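Branched-chain-amino-acid aminotransferase (PDB 6NST) probably catalyses the pyridoxal-phosphate-dependent transfer of amino groups from leucine, isoleucine and valine to 2-oxoglutarate in branched-chain amino-acid biosynthesis. Local coordinates at residues Ala51-Gln56 / Phe289-Gly294; Asp60-Ser65 / Asp78-Ala83; Leu226-Glu231 / Gln285-Asp290. The protein carries 1 engineered substitution. All coordinates share one frame; numbering follows the deposited sequence.

Interaction 1 of 3, residues Ala51-Gln56 / Phe289-Gly294; sequences AIFRLQ and FDLVSG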
loop_
_atom_site.group_PDB
_atom_site.type_symbol
_atom_site.label_atom_id
_atom_site.label_comp_id
_atom_site.label_asym_id
_atom_site.label_seq_id
_atom_site.Cartn_x
_atom_site.Cartn_y
_atom_site.Cartn_z
ATOM N N ALA A 51 -11.374 -11.847 43.191
ATOM C CA ALA A 51 -12.124 -12.328 42.041
ATOM C C ALA A 51 -11.402 -11.976 40.750
ATOM O O ALA A 51 -10.867 -10.872 40.605
ATOM C CB ALA A 51 -13.545 -11.749 42.019
ATOM N N ILE A 52 -11.399 -12.923 39.817
ATOM C CA ILE A 52 -10.823 -12.709 38.495
ATOM C C ILE A 52 -11.864 -12.040 37.608
ATOM O O ILE A 52 -13.018 -12.480 37.545
ATOM C CB ILE A 52 -10.349 -14.039 37.886
ATOM C CG1 ILE A 52 -9.222 -14.644 38.727
ATOM C CG2 ILE A 52 -9.901 -13.840 36.452
ATOM C CD1 ILE A 52 -8.774 -16.006 38.249
ATOM N N PHE A 53 -11.462 -10.975 36.921
ATOM C CA PHE A 53 -12.373 -10.214 36.077
ATOM C C PHE A 53 -12.433 -10.841 34.690
ATOM O O PHE A 53 -11.416 -10.910 33.989
ATOM C CB PHE A 53 -11.944 -8.752 35.985
ATOM C CG PHE A 53 -12.869 -7.910 35.160
ATOM C CD1 PHE A 53 -14.150 -7.629 35.605
ATOM C CD2 PHE A 53 -12.463 -7.402 33.940
ATOM C CE1 PHE A 53 -15.008 -6.857 34.847
ATOM C CE2 PHE A 53 -13.316 -6.627 33.178
ATOM C CZ PHE A 53 -14.590 -6.355 33.632
ATOM N N ARG A 54 -13.627 -11.285 34.300
ATOM C CA ARG A 54 -13.886 -11.902 33.001
ATOM C C ARG A 54 -12.890 -13.028 32.720
ATOM O O ARG A 54 -12.136 -13.012 31.745
ATOM C CB ARG A 54 -13.874 -10.855 31.886
ATOM C CG ARG A 54 -14.840 -9.711 32.131
ATOM C CD ARG A 54 -15.195 -8.996 30.843
ATOM N NE ARG A 54 -15.999 -9.834 29.960
ATOM C CZ ARG A 54 -16.535 -9.419 28.817
ATOM N NH1 ARG A 54 -16.356 -8.170 28.411
ATOM N NH2 ARG A 54 -17.254 -10.252 28.079
ATOM N N LEU A 55 -12.900 -14.014 33.619
ATOM C CA LEU A 55 -12.048 -15.183 33.445
ATOM C C LEU A 55 -12.381 -15.920 32.152
ATOM O O LEU A 55 -11.479 -16.363 31.430
ATOM C CB LEU A 55 -12.194 -16.113 34.648
ATOM C CG LEU A 55 -11.445 -17.441 34.560
ATOM C CD1 LEU A 55 -9.958 -17.200 34.352
ATOM C CD2 LEU A 55 -11.690 -18.287 35.800
ATOM N N GLN A 56 -13.671 -16.045 31.838
ATOM C CA GLN A 56 -14.086 -16.812 30.667
ATOM C C GLN A 56 -13.622 -16.153 29.373
ATOM O O GLN A 56 -13.154 -16.838 28.455
ATOM C CB GLN A 56 -15.606 -16.986 30.672
ATOM C CG GLN A 56 -16.174 -17.708 29.455
ATOM C CD GLN A 56 -15.868 -19.197 29.444
ATOM O OE1 GLN A 56 -15.263 -19.730 30.376
ATOM N NE2 GLN A 56 -16.290 -19.877 28.383
ATOM N N PHE A 289 -13.737 0.771 37.245
ATOM C CA PHE A 289 -13.151 0.417 38.535
ATOM C C PHE A 289 -14.202 -0.139 39.489
ATOM O O PHE A 289 -13.929 -1.087 40.234
ATOM C CB PHE A 289 -12.454 1.630 39.149
ATOM C CG PHE A 289 -11.045 1.827 38.669
ATOM C CD1 PHE A 289 -9.972 1.434 39.450
ATOM C CD2 PHE A 289 -10.793 2.401 37.435
ATOM C CE1 PHE A 289 -8.675 1.616 39.011
ATOM C CE2 PHE A 289 -9.501 2.586 36.989
ATOM C CZ PHE A 289 -8.442 2.193 37.777
ATOM N N ASP A 290 -15.408 0.439 39.485
ATOM C CA ASP A 290 -16.489 -0.107 40.298
ATOM C C ASP A 290 -16.845 -1.523 39.872
ATOM O O ASP A 290 -17.194 -2.360 40.714
ATOM C CB ASP A 290 -17.724 0.791 40.210
ATOM C CG ASP A 290 -17.528 2.125 40.898
ATOM O OD1 ASP A 290 -16.525 2.279 41.629
ATOM O OD2 ASP A 290 -18.378 3.021 40.703
ATOM N N LEU A 291 -16.755 -1.811 38.573
ATOM C CA LEU A 291 -17.125 -3.130 38.076
ATOM C C LEU A 291 -16.094 -4.181 38.473
ATOM O O LEU A 291 -16.446 -5.242 39.002
ATOM C CB LEU A 291 -17.290 -3.082 36.558
ATOM C CG LEU A 291 -17.702 -4.386 35.878
ATOM C CD1 LEU A 291 -19.120 -4.769 36.274
ATOM C CD2 LEU A 291 -17.571 -4.259 34.368
ATOM N N VAL A 292 -14.811 -3.902 38.229
ATOM C CA VAL A 292 -13.789 -4.918 38.462
ATOM C C VAL A 292 -13.569 -5.149 39.954
ATOM O O VAL A 292 -13.222 -6.261 40.368
ATOM C CB VAL A 292 -12.477 -4.536 37.749
ATOM C CG1 VAL A 292 -12.714 -4.374 36.256
ATOM C CG2 VAL A 292 -11.878 -3.268 38.342
ATOM N N SER A 293 -13.771 -4.126 40.782
ATOM C CA SER A 293 -13.537 -4.237 42.216
ATOM C C SER A 293 -14.769 -4.687 42.987
ATOM O O SER A 293 -14.696 -4.828 44.212
ATOM C CB SER A 293 -13.046 -2.899 42.782
ATOM O OG SER A 293 -14.071 -1.922 42.742
ATOM N N GLY A 294 -15.893 -4.911 42.311
ATOM C CA GLY A 294 -17.088 -5.386 42.974
ATOM C C GLY A 294 -17.854 -4.348 43.762
ATOM O O GLY A 294 -18.786 -4.713 44.487
HETATM O O HOH W 1 -12.815 -8.897 39.302
#
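Phe53 and Val292 form the tight half of this contact. Val292 CG1 stands 3.5 Å from the centroid of the Phe53 ring and only 6° off the ring normal, a well-centred CH-pi contact that reaches every carbon of the ring within 4 Å. The opposite face is taken by Arg54 CG, which lies 3.5 Å above the ring plane, so the phenyl group is held between a valine methyl and a methylene of its own neighbour. At the ring edge, near its plane, Leu291 CD2 meets Phe53 CE1 at 3.7 Å, the two side chains crossing at about a right angle. Phe53 gets its ring to this position with CG turned opposite the backbone N (chi1 -178°), which carries the aromatic group off the strand and against the last turn of helix 279-292.

Strand 51-53 belongs to the antiparallel sheet of the small domain of the class-IV aminotransferase fold, pairing with strand 36-46 through backbone bonds to Arg42 and Tyr44. The helix packs against helix 220-231 of the other domain, so the contact lies where the two domains meet. Trp302 makes a cation-pi contact with Arg54, while Asn223 OD1 accepts from Arg54 NH1.

Beyond Phe53 the fit loosens. The Ala51 methyl makes no contact with 289-294, and a water takes over, donating to Ala51 O at 3.1 Å and to Val292 O at 2.9 Å. Here the helix is ending: Ser293 OG gives its proton to Phe289 O at 2.6 Å while Ser293 N reaches the same oxygen from the other face of the carbonyl plane, and Gly294 is the first residue to leave helical angles, with a positive phi of 77°.

Interaction 2 of 3, residues Asp60-Ser65 / Asp78-Ala83; sequences DRLFDS and DEINEA. With SO4 (sulfate ion), chain G.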
loop_
_atom_site.group_PDB
_atom_site.type_symbol
_atom_site.label_atom_id
_atom_site.label_comp_id
_atom_site.label_asym_id
_atom_site.label_seq_id
_atom_site.Cartn_x
_atom_site.Cartn_y
_atom_site.Cartn_z
ATOM N N ASP A 60 -11.261 -17.948 26.789
ATOM C CA ASP A 60 -11.760 -18.171 25.435
ATOM C C ASP A 60 -10.839 -17.544 24.397
ATOM O O ASP A 60 -10.629 -18.113 23.320
ATOM C CB ASP A 60 -13.175 -17.610 25.290
ATOM C CG ASP A 60 -14.227 -18.500 25.918
ATOM O OD1 ASP A 60 -13.900 -19.651 26.279
ATOM O OD2 ASP A 60 -15.384 -18.045 26.049
ATOM N N ARG A 61 -10.285 -16.368 24.697
ATOM C CA ARG A 61 -9.376 -15.736 23.751
ATOM C C ARG A 61 -8.057 -16.488 23.665
ATOM O O ARG A 61 -7.441 -16.535 22.593
ATOM C CB ARG A 61 -9.137 -14.277 24.135
ATOM C CG ARG A 61 -8.468 -13.465 23.041
ATOM C CD ARG A 61 -8.486 -11.985 23.367
ATOM N NE ARG A 61 -7.667 -11.665 24.531
ATOM C CZ ARG A 61 -7.537 -10.443 25.037
ATOM N NH1 ARG A 61 -6.768 -10.240 26.099
ATOM N NH2 ARG A 61 -8.176 -9.422 24.478
ATOM N N LEU A 62 -7.611 -17.087 24.773
ATOM C CA LEU A 62 -6.410 -17.914 24.726
ATOM C C LEU A 62 -6.599 -19.094 23.779
ATOM O O LEU A 62 -5.725 -19.383 22.953
ATOM C CB LEU A 62 -6.049 -18.403 26.128
ATOM C CG LEU A 62 -4.692 -19.098 26.250
ATOM C CD1 LEU A 62 -3.556 -18.100 26.043
ATOM C CD2 LEU A 62 -4.558 -19.804 27.592
ATOM N N PHE A 63 -7.742 -19.779 23.875
ATOM C CA PHE A 63 -8.008 -20.898 22.977
ATOM C C PHE A 63 -8.252 -20.426 21.551
ATOM O O PHE A 63 -7.876 -21.120 20.598
ATOM C CB PHE A 63 -9.194 -21.714 23.495
ATOM C CG PHE A 63 -8.827 -22.674 24.591
ATOM C CD1 PHE A 63 -8.496 -22.213 25.854
ATOM C CD2 PHE A 63 -8.806 -24.041 24.355
ATOM C CE1 PHE A 63 -8.152 -23.098 26.864
ATOM C CE2 PHE A 63 -8.465 -24.931 25.362
ATOM C CZ PHE A 63 -8.137 -24.458 26.617
ATOM N N ASP A 64 -8.871 -19.253 21.385
ATOM C CA ASP A 64 -8.958 -18.640 20.063
ATOM C C ASP A 64 -7.571 -18.378 19.491
ATOM O O ASP A 64 -7.293 -18.705 18.331
ATOM C CB ASP A 64 -9.757 -17.338 20.137
ATOM C CG ASP A 64 -11.251 -17.564 20.071
ATOM O OD1 ASP A 64 -11.676 -18.735 19.991
ATOM O OD2 ASP A 64 -12.003 -16.566 20.091
ATOM N N SER A 65 -6.687 -17.781 20.295
ATOM C CA SER A 65 -5.338 -17.487 19.825
ATOM C C SER A 65 -4.598 -18.762 19.442
ATOM O O SER A 65 -3.906 -18.802 18.417
ATOM C CB SER A 65 -4.563 -16.721 20.898
ATOM O OG SER A 65 -5.186 -15.481 21.192
ATOM N N ASP A 78 -12.100 -25.580 31.036
ATOM C CA ASP A 78 -12.442 -25.728 32.447
ATOM C C ASP A 78 -11.196 -25.939 33.298
ATOM O O ASP A 78 -11.116 -25.438 34.426
ATOM C CB ASP A 78 -13.424 -26.884 32.639
ATOM C CG ASP A 78 -13.889 -27.022 34.077
ATOM O OD1 ASP A 78 -14.675 -26.167 34.534
ATOM O OD2 ASP A 78 -13.467 -27.984 34.752
ATOM N N GLU A 79 -10.212 -26.677 32.778
ATOM C CA GLU A 79 -8.959 -26.841 33.510
ATOM C C GLU A 79 -8.192 -25.527 33.588
ATOM O O GLU A 79 -7.620 -25.198 34.634
ATOM C CB GLU A 79 -8.099 -27.918 32.855
ATOM C CG GLU A 79 -8.773 -29.267 32.737
ATOM C CD GLU A 79 -7.837 -30.327 32.199
ATOM O OE1 GLU A 79 -6.957 -30.784 32.957
ATOM O OE2 GLU A 79 -7.970 -30.690 31.012
ATOM N N ILE A 80 -8.173 -24.764 32.492
ATOM C CA ILE A 80 -7.447 -23.498 32.485
ATOM C C ILE A 80 -8.109 -22.495 33.419
ATOM O O ILE A 80 -7.428 -21.780 34.166
ATOM C CB ILE A 80 -7.334 -22.954 31.048
ATOM C CG1 ILE A 80 -6.500 -23.905 30.192
ATOM C CG2 ILE A 80 -6.714 -21.568 31.050
ATOM C CD1 ILE A 80 -5.128 -24.190 30.765
ATOM N N ASN A 81 -9.445 -22.424 33.398
ATOM C CA ASN A 81 -10.152 -21.564 34.341
ATOM C C ASN A 81 -9.836 -21.954 35.779
ATOM O O ASN A 81 -9.599 -21.089 36.631
ATOM C CB ASN A 81 -11.660 -21.627 34.095
ATOM C CG ASN A 81 -12.062 -21.035 32.762
ATOM O OD1 ASN A 81 -11.979 -19.826 32.559
ATOM N ND2 ASN A 81 -12.521 -21.884 31.850
ATOM N N GLU A 82 -9.820 -23.257 36.064
ATOM C CA GLU A 82 -9.509 -23.716 37.411
ATOM C C GLU A 82 -8.048 -23.452 37.761
ATOM O O GLU A 82 -7.734 -23.069 38.893
ATOM C CB GLU A 82 -9.837 -25.203 37.541
ATOM C CG GLU A 82 -10.306 -25.615 38.924
ATOM C CD GLU A 82 -11.640 -24.994 39.296
ATOM O OE1 GLU A 82 -12.445 -24.715 38.382
ATOM O OE2 GLU A 82 -11.880 -24.783 40.504
ATOM N N ALA A 83 -7.143 -23.649 36.799
ATOM C CA ALA A 83 -5.730 -23.402 37.057
ATOM C C ALA A 83 -5.454 -21.917 37.250
ATOM O O ALA A 83 -4.608 -21.539 38.068
ATOM C CB ALA A 83 -4.881 -23.959 35.916
HETATM S S SO4 G . -6.966 -6.255 26.813
HETATM O O1 SO4 G . -7.699 -7.429 26.349
HETATM O O2 SO4 G . -6.005 -6.655 27.832
HETATM O O3 SO4 G . -6.258 -5.640 25.690
HETATM O O4 SO4 G . -7.905 -5.293 27.381
#
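Phe63 and Ile80 meet because each sends its main branch opposite its own carbonyl carbon: Phe63 CG with chi1 -81° and Ile80 CG1 with chi1 -64°. These settings direct the phenyl ring and the CG1 branch into the groove between helices 55-68 and 77-89, where the side chains cross at a slant. Ile80 CG1 comes up to the ring edge, in its plane, and lies 3.8 Å from Phe63 CE1 and 4.0 Å from Phe63 CZ. The branched isoleucine serves two partners, since its other arm, CG2, faces Leu62 CD2 at a looser 4.4 Å. With the nearest CA atoms, those of Leu62 and Ile80, 9.6 Å apart, side chains rather than backbones bring these helices together. Val120 of strand 118-126 also packs on Ile80, placing the pair over the small-domain sheet.

On another side of helix 55-68, Arg61 bends at chi3 (66°) and presents its guanidinium to a sulfate ion. A single oxygen, O1, lies in the guanidinium plane at its edge and accepts from Arg61 NH2 at 2.8 Å and from Arg61 NH1 at 3.0 Å. A salt bridge from NE to Glu39 OE1 helps fix the rotation of the group. One turn on, Ser65 OG donates to Arg61 O at 2.9 Å and also bonds the backbone N of Lys160, the predicted cofactor lysine, here without cofactor. Ile220 N, Thr221 OG1 and Thr257 OG1 also hold the sulfate, which probably came from the crystallisation liquor, in an oxyanion pocket at the start of helix 220-231 consistent with the pyridoxal-phosphate phosphate site of class-IV aminotransferases.

Interaction 3 of 3, residues Leu226-Glu231 / Gln285-Asp290; sequences LTLAAE and QKAYFD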
loop_
_atom_site.group_PDB
_atom_site.type_symbol
_atom_site.label_atom_id
_atom_site.label_comp_id
_atom_site.label_asym_id
_atom_site.label_seq_id
_atom_site.Cartn_x
_atom_site.Cartn_y
_atom_site.Cartn_z
ATOM N N LEU A 226 -17.347 -0.637 25.800
ATOM C CA LEU A 226 -18.502 -0.550 24.910
ATOM C C LEU A 226 -19.782 -0.925 25.644
ATOM O O LEU A 226 -20.834 -0.310 25.433
ATOM C CB LEU A 226 -18.317 -1.454 23.687
ATOM C CG LEU A 226 -17.037 -1.405 22.842
ATOM C CD1 LEU A 226 -17.265 -2.075 21.491
ATOM C CD2 LEU A 226 -16.515 0.008 22.661
ATOM N N THR A 227 -19.709 -1.933 26.517
ATOM C CA THR A 227 -20.857 -2.305 27.336
ATOM C C THR A 227 -21.185 -1.214 28.348
ATOM O O THR A 227 -22.347 -0.820 28.498
ATOM C CB THR A 227 -20.581 -3.628 28.052
ATOM O OG1 THR A 227 -20.326 -4.655 27.085
ATOM C CG2 THR A 227 -21.768 -4.027 28.917
ATOM N N LEU A 228 -20.165 -0.711 29.051
ATOM C CA LEU A 228 -20.396 0.311 30.066
ATOM C C LEU A 228 -20.858 1.623 29.443
ATOM O O LEU A 228 -21.721 2.309 30.003
ATOM C CB LEU A 228 -19.129 0.528 30.894
ATOM C CG LEU A 228 -18.686 -0.615 31.811
ATOM C CD1 LEU A 228 -17.385 -0.259 32.511
ATOM C CD2 LEU A 228 -19.769 -0.949 32.829
ATOM N N ALA A 229 -20.293 1.994 28.290
ATOM C CA ALA A 229 -20.724 3.222 27.629
ATOM C C ALA A 229 -22.191 3.143 27.232
ATOM O O ALA A 229 -22.933 4.123 27.367
ATOM C CB ALA A 229 -19.850 3.504 26.407
ATOM N N ALA A 230 -22.628 1.979 26.746
ATOM C CA ALA A 230 -24.038 1.796 26.420
ATOM C C ALA A 230 -24.909 1.867 27.669
ATOM O O ALA A 230 -25.996 2.456 27.641
ATOM C CB ALA A 230 -24.239 0.464 25.698
ATOM N N GLU A 231 -24.444 1.281 28.775
ATOM C CA GLU A 231 -25.202 1.319 30.021
ATOM C C GLU A 231 -25.298 2.723 30.603
ATOM O O GLU A 231 -26.204 2.988 31.402
ATOM C CB GLU A 231 -24.579 0.372 31.049
ATOM C CG GLU A 231 -24.684 -1.099 30.679
ATOM C CD GLU A 231 -24.004 -2.009 31.688
ATOM O OE1 GLU A 231 -23.409 -1.489 32.656
ATOM O OE2 GLU A 231 -24.067 -3.245 31.511
ATOM N N GLN A 285 -14.060 5.595 33.613
ATOM C CA GLN A 285 -13.038 5.081 34.518
ATOM C C GLN A 285 -13.651 4.663 35.848
ATOM O O GLN A 285 -13.326 3.597 36.384
ATOM C CB GLN A 285 -11.954 6.136 34.731
ATOM C CG GLN A 285 -10.720 5.636 35.453
ATOM C CD GLN A 285 -9.690 6.728 35.649
ATOM O OE1 GLN A 285 -10.011 7.819 36.120
ATOM N NE2 GLN A 285 -8.445 6.444 35.280
ATOM N N LYS A 286 -14.549 5.488 36.391
ATOM C CA LYS A 286 -15.243 5.131 37.623
ATOM C C LYS A 286 -16.063 3.862 37.436
ATOM O O LYS A 286 -16.021 2.951 38.272
ATOM C CB LYS A 286 -16.136 6.291 38.068
ATOM C CG LYS A 286 -17.034 5.979 39.255
ATOM C CD LYS A 286 -16.256 5.971 40.558
ATOM C CE LYS A 286 -17.192 5.841 41.750
ATOM N NZ LYS A 286 -18.247 6.893 41.741
ATOM N N ALA A 287 -16.813 3.783 36.334
ATOM C CA ALA A 287 -17.658 2.621 36.091
ATOM C C ALA A 287 -16.828 1.351 35.940
ATOM O O ALA A 287 -17.230 0.281 36.411
ATOM C CB ALA A 287 -18.520 2.848 34.850
ATOM N N TYR A 288 -15.665 1.448 35.295
ATOM C CA TYR A 288 -14.836 0.260 35.118
ATOM C C TYR A 288 -14.213 -0.181 36.438
ATOM O O TYR A 288 -14.157 -1.381 36.733
ATOM C CB TYR A 288 -13.753 0.513 34.068
ATOM C CG TYR A 288 -12.862 -0.688 33.836
ATOM C CD1 TYR A 288 -13.277 -1.738 33.028
ATOM C CD2 TYR A 288 -11.609 -0.774 34.433
ATOM C CE1 TYR A 288 -12.468 -2.843 32.817
ATOM C CE2 TYR A 288 -10.793 -1.873 34.228
ATOM C CZ TYR A 288 -11.229 -2.903 33.419
ATOM O OH TYR A 288 -10.419 -3.997 33.213
ATOM N N PHE A 289 -13.737 0.771 37.245
ATOM C CA PHE A 289 -13.151 0.417 38.535
ATOM C C PHE A 289 -14.202 -0.139 39.489
ATOM O O PHE A 289 -13.929 -1.087 40.234
ATOM C CB PHE A 289 -12.454 1.630 39.149
ATOM C CG PHE A 289 -11.045 1.827 38.669
ATOM C CD1 PHE A 289 -9.972 1.434 39.450
ATOM C CD2 PHE A 289 -10.793 2.401 37.435
ATOM C CE1 PHE A 289 -8.675 1.616 39.011
ATOM C CE2 PHE A 289 -9.501 2.586 36.989
ATOM C CZ PHE A 289 -8.442 2.193 37.777
ATOM N N ASP A 290 -15.408 0.439 39.485
ATOM C CA ASP A 290 -16.489 -0.107 40.298
ATOM C C ASP A 290 -16.845 -1.523 39.872
ATOM O O ASP A 290 -17.194 -2.360 40.714
ATOM C CB ASP A 290 -17.724 0.791 40.210
ATOM C CG ASP A 290 -17.528 2.125 40.898
ATOM O OD1 ASP A 290 -16.525 2.279 41.629
ATOM O OD2 ASP A 290 -18.378 3.021 40.703
#
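Leu228 carries most of the buried surface here, pressing into the backbone of Ala287 and Tyr288 in a helix-helix contact of the large domain of the class-IV aminotransferase fold. Helix 220-231 supplies the leucine and helix 279-292 the receiving surface. The nearest CA atoms, of Leu228 and Ala287, are 7.0 Å apart, a close approach helped by the single methyl of Ala287.

Leu228 reaches across with an extended branch: CG stands opposite the carbonyl carbon (chi1 -68°), and CD1 then continues away from CA (chi2 178°). The methyl thus ends up against main chain. It is 3.7 Å from Tyr288 CA and 3.8 Å from Ala287 C, so it lies against the peptide link between the two residues. The flanking CB atoms complete the seat, with Tyr288 CB at 4.0 Å from Leu228 CD1. The side chains meet through apolar atoms, and the two segments share no hydrogen bond.

Tyr288 contributes its backbone and CB; the leucine methyl lies beside the ring edge, near its plane, but farther off. With its CG anti to the backbone N (chi1 -180°), the ring runs back along helix 220-231 to pack on Thr221, Thr224 and Ile225, so one tyrosine extends the contact over an earlier stretch of that helix. Gln285 leaves the helix on the side away from 226-231; its amide is hydrogen-bonded through NE2 to Leu136 O and Val261 O and through OE1 to Arg277 NH1. Next to Leu228, His232 packs on Ala287 and joins its ND1 to Leu228 O, while the Ala287 methyl itself, CB, rests 4.1 Å from Leu228 CD1.

How the interactions relate
Interactions 1 and 3 use successive turns of helix 279-292, share Phe289 and Asp290, and have centres about 12 Å apart. They merge into one apolar layer: Phe53 CE2 touches Tyr288 CE1 at 3.9 Å, and Leu291 CD2 approaches Leu228 CD2 at 4.3 Å. Interaction 2, centred about 17 Å from interaction 1, joins it through helix 55-68, where Leu55 and Gln56 pack on Asn81. It does not touch interaction 3; their nearest atoms are about 10 Å apart. The sulfate nevertheless links their helices, binding Arg61 from one and the start of helix 220-231. The side chain of Lys160, the predicted cofactor lysine, lies about 7 Å from that of Leu62.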